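Local coordinates for nitrogenase molybdenum-iron protein alpha chain (Clostridium pasteurianum, PDB 4WES) that forms, together with the beta chain, the molybdenum-iron component of nitrogenase, which reduces dinitrogen to ammonia at a molybdenum-iron-sulfur cluster, at residues Y329-K337 against L355-L363; Y13-H24 against I37-I47. All coordinates share one frame; numbering follows the deposited sequence. Where two conformers were deposited one is given.

Contact 1. Residues Y329-K337 against L355-L363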
# COMPACT_ATOMS: atom_id res chain seq x y z
N TYR A 329 -28.09 3.43 23.38
CA TYR A 329 -27.56 4.20 22.26
C TYR A 329 -28.16 3.72 20.94
O TYR A 329 -28.55 4.55 20.12
CB TYR A 329 -26.04 4.07 22.24
CG TYR A 329 -25.32 4.74 21.09
CD1 TYR A 329 -25.17 6.11 21.07
CD2 TYR A 329 -24.71 4.01 20.10
CE1 TYR A 329 -24.49 6.74 20.07
CE2 TYR A 329 -24.02 4.64 19.07
CZ TYR A 329 -23.91 6.01 19.08
OH TYR A 329 -23.23 6.67 18.07
N PHE A 330 -28.25 2.41 20.74
CA PHE A 330 -28.82 1.92 19.49
C PHE A 330 -30.25 2.43 19.33
O PHE A 330 -30.66 2.85 18.23
CB PHE A 330 -28.79 0.40 19.43
CG PHE A 330 -27.41 -0.20 19.61
CD1 PHE A 330 -26.28 0.45 19.20
CD2 PHE A 330 -27.28 -1.44 20.25
CE1 PHE A 330 -25.03 -0.12 19.40
CE2 PHE A 330 -26.05 -2.00 20.46
CZ PHE A 330 -24.92 -1.35 20.03
N LYS A 331 -31.04 2.31 20.40
CA LYS A 331 -32.42 2.78 20.34
C LYS A 331 -32.48 4.29 20.08
O LYS A 331 -33.28 4.76 19.25
CB LYS A 331 -33.18 2.38 21.60
CG LYS A 331 -34.66 2.75 21.54
CD LYS A 331 -35.45 2.13 22.66
CE LYS A 331 -36.92 2.47 22.56
NZ LYS A 331 -37.61 2.05 23.81
N GLU A 332 -31.65 5.07 20.76
CA GLU A 332 -31.61 6.51 20.54
C GLU A 332 -31.34 6.83 19.06
O GLU A 332 -31.97 7.72 18.47
CB GLU A 332 -30.56 7.18 21.43
CG GLU A 332 -30.60 8.70 21.37
CD GLU A 332 -29.24 9.37 21.50
OE1 GLU A 332 -28.34 8.89 22.24
OE2 GLU A 332 -29.07 10.42 20.84
N LYS A 333 -30.38 6.13 18.49
CA LYS A 333 -29.91 6.45 17.16
C LYS A 333 -30.76 5.89 16.03
O LYS A 333 -30.70 6.39 14.89
CB LYS A 333 -28.46 5.98 17.00
CG LYS A 333 -27.48 6.73 17.88
CD LYS A 333 -27.39 8.21 17.53
CE LYS A 333 -26.22 8.87 18.26
NZ LYS A 333 -25.99 10.28 17.83
N LEU A 334 -31.54 4.83 16.32
CA LEU A 334 -32.25 4.12 15.26
C LEU A 334 -33.76 4.16 15.38
O LEU A 334 -34.45 3.84 14.41
CB LEU A 334 -31.79 2.66 15.20
CG LEU A 334 -30.32 2.46 14.92
CD1 LEU A 334 -29.98 0.99 15.16
CD2 LEU A 334 -29.95 2.91 13.52
N GLN A 335 -34.30 4.57 16.53
CA GLN A 335 -35.72 4.44 16.68
C GLN A 335 -36.46 5.29 15.65
O GLN A 335 -36.05 6.40 15.31
CB GLN A 335 -36.21 4.70 18.10
CG GLN A 335 -36.01 6.09 18.54
CD GLN A 335 -36.36 6.25 20.03
OE1 GLN A 335 -37.14 5.47 20.59
NE2 GLN A 335 -35.78 7.25 20.66
N GLY A 336 -37.58 4.75 15.19
CA GLY A 336 -38.40 5.44 14.20
C GLY A 336 -38.04 5.17 12.78
O GLY A 336 -38.72 5.68 11.87
N LYS A 337 -36.99 4.41 12.54
CA LYS A 337 -36.61 4.05 11.19
C LYS A 337 -37.32 2.78 10.76
O LYS A 337 -37.87 2.04 11.58
CB LYS A 337 -35.11 3.91 11.13
CG LYS A 337 -34.43 5.22 11.43
CD LYS A 337 -32.95 5.14 11.40
CE LYS A 337 -32.30 6.40 11.88
NZ LYS A 337 -32.55 7.50 10.93
N LEU A 355 -34.17 -5.78 15.86
CA LEU A 355 -34.60 -4.53 15.23
C LEU A 355 -35.73 -3.86 16.01
O LEU A 355 -35.71 -2.64 16.22
CB LEU A 355 -35.02 -4.78 13.79
CG LEU A 355 -33.87 -5.18 12.87
CD1 LEU A 355 -34.39 -5.50 11.48
CD2 LEU A 355 -32.80 -4.12 12.78
N LYS A 356 -36.69 -4.66 16.47
CA LYS A 356 -37.81 -4.08 17.21
C LYS A 356 -37.33 -3.43 18.51
O LYS A 356 -37.78 -2.34 18.86
CB LYS A 356 -38.85 -5.15 17.52
CG LYS A 356 -40.11 -4.57 18.15
CD LYS A 356 -41.22 -5.60 18.27
CE LYS A 356 -42.44 -5.00 18.95
NZ LYS A 356 -43.40 -6.09 19.29
N SER A 357 -36.40 -4.07 19.21
CA SER A 357 -35.84 -3.47 20.41
C SER A 357 -35.11 -2.16 20.15
O SER A 357 -35.12 -1.27 21.01
CB SER A 357 -34.88 -4.44 21.11
OG SER A 357 -35.57 -5.55 21.63
N PHE A 358 -34.53 -2.01 18.96
CA PHE A 358 -33.86 -0.77 18.57
C PHE A 358 -34.87 0.32 18.11
O PHE A 358 -34.45 1.43 17.79
CB PHE A 358 -32.89 -1.01 17.40
CG PHE A 358 -31.68 -1.89 17.70
CD1 PHE A 358 -31.39 -2.40 18.97
CD2 PHE A 358 -30.83 -2.18 16.67
CE1 PHE A 358 -30.25 -3.18 19.13
CE2 PHE A 358 -29.71 -2.95 16.83
CZ PHE A 358 -29.42 -3.46 18.08
N GLY A 359 -36.15 -0.02 18.08
CA GLY A 359 -37.17 0.92 17.63
C GLY A 359 -37.34 0.98 16.13
O GLY A 359 -37.93 1.94 15.62
N VAL A 360 -36.81 -0.03 15.42
CA VAL A 360 -36.90 -0.11 13.97
C VAL A 360 -38.14 -0.93 13.60
O VAL A 360 -38.42 -1.96 14.19
CB VAL A 360 -35.63 -0.73 13.39
CG1 VAL A 360 -35.76 -0.99 11.90
CG2 VAL A 360 -34.43 0.15 13.68
N ASP A 361 -38.89 -0.44 12.61
CA ASP A 361 -40.13 -1.03 12.17
C ASP A 361 -39.90 -1.86 10.92
O ASP A 361 -39.61 -1.29 9.84
CB ASP A 361 -41.12 0.12 11.90
CG ASP A 361 -42.46 -0.34 11.41
OD1 ASP A 361 -42.72 -1.55 11.31
OD2 ASP A 361 -43.29 0.57 11.14
N SER A 362 -40.02 -3.18 11.03
CA SER A 362 -39.86 -4.08 9.91
C SER A 362 -41.13 -4.18 9.09
O SER A 362 -42.11 -4.75 9.54
CB SER A 362 -39.38 -5.46 10.36
OG SER A 362 -38.14 -5.35 11.03
N LEU A 363 -41.10 -3.63 7.89
CA LEU A 363 -42.32 -3.51 7.08
C LEU A 363 -42.48 -4.60 6.05
O LEU A 363 -43.60 -4.85 5.59
CB LEU A 363 -42.28 -2.16 6.35
CG LEU A 363 -42.37 -0.95 7.28
CD1 LEU A 363 -42.41 0.35 6.49
CD2 LEU A 363 -43.61 -1.08 8.14
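Phe330, Leu334 and Phe358 make the apolar half of this contact. With chi1 at -66°, CG of Phe358 lies beside its backbone N, which puts the ring alongside helix 306-334. Phe330 CB sits over the centre of that ring, 12° off its normal, a CH-pi contact. The two rings then continue side by side in the same direction, Phe330 CD2 lying 3.6 Å from Phe358 CE1 with the planes oblique at 53°. Leu334, one helical turn on, adds CD1 at 3.6 Å from Phe358 CD2, and its CB meets CG2 of Val360, so flat and branched side chains fill the join.

Backbone bonds secure the polar half. Gly336 N donates to Gly359 O (2.9 Å) from above the carbonyl plane, whereas Asp361 N gives Lys337 O a nearly straight bond (2.9 Å). Gly359, with positive phi, closes a Schellman motif, and glycine lets its CA come close to Gln335 CB. Gly336 suits the type II turn from Leu334 to Lys337 because its phi is positive.

Helix 306-334 thus meets the C-terminal end of helix 352-357 where strands 338-343 and 361-367 begin side by side, parallel to each other, in a mixed sheet. Helix 492-507 packs on Leu334 and Phe358, and Val360 rests on Ala339 of strand 338-343 and Met460 of strand 460-462.

Contact 2. Residues Y13-H24 against I37-I47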
# COMPACT_ATOMS: atom_id res chain seq x y z
N TYR A 13 -45.76 -7.77 -14.26
CA TYR A 13 -45.61 -9.16 -14.68
C TYR A 13 -46.54 -9.50 -15.84
O TYR A 13 -47.70 -9.05 -15.87
CB TYR A 13 -45.96 -10.07 -13.54
CG TYR A 13 -45.00 -10.17 -12.37
CD1 TYR A 13 -43.67 -10.56 -12.55
CD2 TYR A 13 -45.45 -10.07 -11.07
CE1 TYR A 13 -42.82 -10.72 -11.47
CE2 TYR A 13 -44.62 -10.24 -9.99
CZ TYR A 13 -43.29 -10.55 -10.21
OH TYR A 13 -42.48 -10.84 -9.14
N ILE A 14 -46.06 -10.30 -16.78
CA ILE A 14 -46.94 -10.82 -17.83
C ILE A 14 -47.97 -11.75 -17.19
O ILE A 14 -47.75 -12.21 -16.07
CB ILE A 14 -46.13 -11.54 -18.93
CG1 ILE A 14 -45.45 -12.80 -18.38
CG2 ILE A 14 -45.16 -10.60 -19.60
CD1 ILE A 14 -44.60 -13.52 -19.42
N PRO A 15 -49.09 -12.01 -17.87
CA PRO A 15 -50.18 -12.70 -17.16
C PRO A 15 -49.82 -14.03 -16.51
O PRO A 15 -50.21 -14.27 -15.36
CB PRO A 15 -51.26 -12.87 -18.25
CG PRO A 15 -51.02 -11.69 -19.12
CD PRO A 15 -49.54 -11.47 -19.16
N LYS A 16 -49.05 -14.88 -17.20
CA LYS A 16 -48.69 -16.19 -16.64
C LYS A 16 -47.89 -16.01 -15.35
O LYS A 16 -48.11 -16.69 -14.33
CB LYS A 16 -47.92 -17.03 -17.68
CG LYS A 16 -47.54 -18.44 -17.27
CD LYS A 16 -46.87 -19.21 -18.42
CE LYS A 16 -46.32 -20.55 -17.97
NZ LYS A 16 -45.91 -21.39 -19.13
N THR A 17 -46.92 -15.12 -15.41
CA THR A 17 -46.05 -14.86 -14.26
C THR A 17 -46.80 -14.18 -13.12
O THR A 17 -46.56 -14.50 -11.95
CB THR A 17 -44.86 -14.02 -14.72
OG1 THR A 17 -44.25 -14.68 -15.83
CG2 THR A 17 -43.83 -13.83 -13.59
N LYS A 18 -47.69 -13.25 -13.45
CA LYS A 18 -48.49 -12.57 -12.46
C LYS A 18 -49.29 -13.58 -11.66
O LYS A 18 -49.33 -13.53 -10.43
CB LYS A 18 -49.39 -11.53 -13.13
CG LYS A 18 -50.04 -10.56 -12.19
CD LYS A 18 -50.97 -9.59 -12.91
CE LYS A 18 -51.36 -8.43 -12.03
NZ LYS A 18 -52.33 -7.50 -12.70
N LYS A 19 -49.93 -14.50 -12.36
CA LYS A 19 -50.76 -15.50 -11.72
C LYS A 19 -49.96 -16.35 -10.75
O LYS A 19 -50.41 -16.59 -9.64
CB LYS A 19 -51.41 -16.39 -12.79
CG LYS A 19 -52.39 -17.43 -12.29
CD LYS A 19 -53.02 -18.21 -13.45
CE LYS A 19 -53.74 -19.47 -12.99
NZ LYS A 19 -54.54 -20.12 -14.07
N THR A 20 -48.76 -16.79 -11.16
CA THR A 20 -48.00 -17.67 -10.28
C THR A 20 -47.33 -16.87 -9.16
O THR A 20 -47.26 -17.35 -8.04
CB THR A 20 -47.06 -18.62 -11.07
OG1 THR A 20 -46.56 -19.64 -10.20
CG2 THR A 20 -45.90 -17.87 -11.69
N ARG A 21 -46.89 -15.66 -9.42
CA ARG A 21 -46.25 -14.85 -8.38
C ARG A 21 -47.21 -14.33 -7.32
O ARG A 21 -46.80 -14.14 -6.17
CB ARG A 21 -45.46 -13.69 -8.98
CG ARG A 21 -44.20 -14.06 -9.72
CD ARG A 21 -43.11 -14.62 -8.80
NE ARG A 21 -42.66 -13.61 -7.82
CZ ARG A 21 -42.21 -13.90 -6.61
NH1 ARG A 21 -41.86 -12.92 -5.80
NH2 ARG A 21 -42.20 -15.16 -6.17
N SER A 22 -48.48 -14.13 -7.66
CA SER A 22 -49.43 -13.55 -6.74
C SER A 22 -49.46 -14.31 -5.44
O SER A 22 -49.54 -13.72 -4.38
CB SER A 22 -50.82 -13.54 -7.35
OG SER A 22 -51.77 -12.94 -6.50
N GLY A 23 -49.42 -15.64 -5.50
CA GLY A 23 -49.51 -16.42 -4.29
C GLY A 23 -48.32 -16.32 -3.37
O GLY A 23 -48.40 -16.68 -2.19
N HIS A 24 -47.18 -15.84 -3.88
CA HIS A 24 -45.93 -15.69 -3.12
C HIS A 24 -45.85 -14.38 -2.34
O HIS A 24 -44.85 -14.13 -1.67
CB HIS A 24 -44.75 -15.81 -4.06
CG HIS A 24 -44.62 -17.16 -4.69
ND1 HIS A 24 -43.71 -18.12 -4.26
CD2 HIS A 24 -45.31 -17.73 -5.70
CE1 HIS A 24 -43.86 -19.21 -4.99
NE2 HIS A 24 -44.82 -18.99 -5.88
N ILE A 37 -49.41 -18.55 2.30
CA ILE A 37 -48.46 -18.15 1.27
C ILE A 37 -48.16 -19.38 0.42
O ILE A 37 -48.30 -20.53 0.89
CB ILE A 37 -47.18 -17.53 1.90
CG1 ILE A 37 -46.40 -16.66 0.88
CG2 ILE A 37 -46.28 -18.60 2.53
CD1 ILE A 37 -45.36 -15.77 1.52
N VAL A 38 -47.70 -19.14 -0.80
CA VAL A 38 -47.10 -20.16 -1.65
C VAL A 38 -45.59 -20.03 -1.49
O VAL A 38 -45.05 -18.94 -1.60
CB VAL A 38 -47.52 -20.01 -3.12
CG1 VAL A 38 -46.86 -21.10 -3.97
CG2 VAL A 38 -49.03 -20.09 -3.26
N ALA A 39 -44.92 -21.16 -1.22
CA ALA A 39 -43.48 -21.17 -0.99
C ALA A 39 -42.90 -22.50 -1.45
O ALA A 39 -43.64 -23.47 -1.66
CB ALA A 39 -43.20 -20.95 0.49
N ASN A 40 -41.58 -22.55 -1.60
CA ASN A 40 -40.91 -23.79 -1.96
C ASN A 40 -41.43 -24.39 -3.25
O ASN A 40 -41.59 -25.60 -3.38
CB ASN A 40 -40.97 -24.78 -0.78
CG ASN A 40 -40.12 -26.04 -1.00
OD1 ASN A 40 -40.52 -27.16 -0.55
ND2 ASN A 40 -39.01 -25.90 -1.62
N THR A 41 -41.67 -23.53 -4.24
CA THR A 41 -41.97 -23.95 -5.60
C THR A 41 -40.82 -23.52 -6.49
O THR A 41 -39.91 -22.80 -6.08
CB THR A 41 -43.29 -23.37 -6.10
OG1 THR A 41 -43.19 -21.96 -6.20
CG2 THR A 41 -44.47 -23.72 -5.19
N ARG A 42 -40.85 -23.95 -7.75
CA ARG A 42 -39.77 -23.65 -8.67
C ARG A 42 -39.60 -22.15 -8.86
O ARG A 42 -40.52 -21.34 -8.70
CB ARG A 42 -40.01 -24.33 -10.02
CG ARG A 42 -41.14 -23.74 -10.83
CD ARG A 42 -41.14 -24.27 -12.25
NE ARG A 42 -41.64 -25.62 -12.34
CZ ARG A 42 -41.90 -26.25 -13.48
NH1 ARG A 42 -41.69 -25.64 -14.64
NH2 ARG A 42 -42.36 -27.49 -13.46
N THR A 43 -38.38 -21.75 -9.18
CA THR A 43 -38.10 -20.38 -9.55
C THR A 43 -38.65 -20.12 -10.94
O THR A 43 -38.49 -20.94 -11.85
CB THR A 43 -36.59 -20.13 -9.59
OG1 THR A 43 -35.99 -20.69 -8.39
CG2 THR A 43 -36.28 -18.67 -9.69
N VAL A 44 -39.27 -18.96 -11.15
CA VAL A 44 -39.65 -18.59 -12.52
C VAL A 44 -38.38 -18.27 -13.32
O VAL A 44 -37.58 -17.44 -12.91
CB VAL A 44 -40.57 -17.34 -12.51
CG1 VAL A 44 -40.90 -16.95 -13.94
CG2 VAL A 44 -41.84 -17.60 -11.73
N PRO A 45 -38.18 -18.94 -14.46
CA PRO A 45 -37.01 -18.60 -15.27
C PRO A 45 -36.98 -17.14 -15.69
O PRO A 45 -38.00 -16.59 -16.10
CB PRO A 45 -37.15 -19.54 -16.48
CG PRO A 45 -37.92 -20.71 -15.94
CD PRO A 45 -38.93 -20.08 -15.03
N GLY A 46 -35.81 -16.53 -15.60
CA GLY A 46 -35.56 -15.19 -16.09
C GLY A 46 -35.94 -14.04 -15.17
O GLY A 46 -35.76 -12.88 -15.57
N ILE A 47 -36.42 -14.33 -13.96
CA ILE A 47 -36.99 -13.34 -13.07
C ILE A 47 -35.95 -12.56 -12.23
O ILE A 47 -36.32 -11.58 -11.59
CB ILE A 47 -38.08 -14.06 -12.23
CG1 ILE A 47 -39.24 -13.11 -11.91
CG2 ILE A 47 -37.47 -14.70 -11.00
CD1 ILE A 47 -40.55 -13.73 -11.50
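Ile37 opens the contact by laying its CD1 methyl 3.6 Å from His24 O, while its CG1 lies near Gly23 O. Val38 follows with a backbone hydrogen bond to the other segment: its N donates to Gly23 O (2.9 Å, 160°), approaching from above the carbonyl plane. Glycine at 23 lets the backbone come this close to Val38 CG2.

The Val38 side chain spreads over the imidazole of His24. Its CB stands 4.0 Å from the ring centroid and only 12° off the normal, a CH-pi contact, and CG1 reaches to 3.5 Å from His24 NE2. The ring's rotation is fixed from outside, ND1 being hydrogen-bonded to Asp442. Farther along, Thr41 brings OG1 to the ring's edge, in its plane, 3.1 Å from His24 CE1; with chi1 at 65° the hydroxyl lies between the backbone N and carbonyl carbon and faces the histidine.

Val44 turns back to the helix, where its CG2 meets CG2 of Thr20, in one of that residue's two conformers, tip to tip at 4.1 Å. A type II turn through Gly46, whose positive phi favours glycine, then delivers Ile47. In one of its two conformers, CD1 packs against Tyr13 CE1, Thr17 CG2 and Arg21 CD, 3.8 Å from the last. Chi1 of Arg21 sets CG over one face of the Tyr13 ring, near its rim, and bends at chi2 and chi3 bring NE to Tyr13 OH (3.1 Å), which also bonds to Asn445. Asp448 takes Arg21 NH1 in a salt bridge, probably balancing its charge in a buried position.

Thr17 OG1 bonds to Asn90 of the beta chain, and Ile47 O to Tyr95 of that chain. This is an irregular segment packed along one side of a short helix near the N terminus, at the alpha-beta subunit interface.

How the contacts relate
From the N terminus, the chain runs through helix 15-22 and strand 25-27 before 37-47 returns to the helix, so contact 2 closes the first loop, ahead of the first cluster ligand, Cys53. Contact 1 comes much later, closing the short passage from the end of helix 306-334 through strand 338-343 and helix 352-357 into strand 361-367. The two loops follow in series, neither nesting nor crossing, and their centres lie 33 Å apart. One mixed sheet nevertheless links them: strand 25-27, within the loop of contact 2, is an edge strand, while 338-343 and 361-367 are inner strands. Contact 2 faces the beta chain, whereas contact 1 stays within the alpha chain.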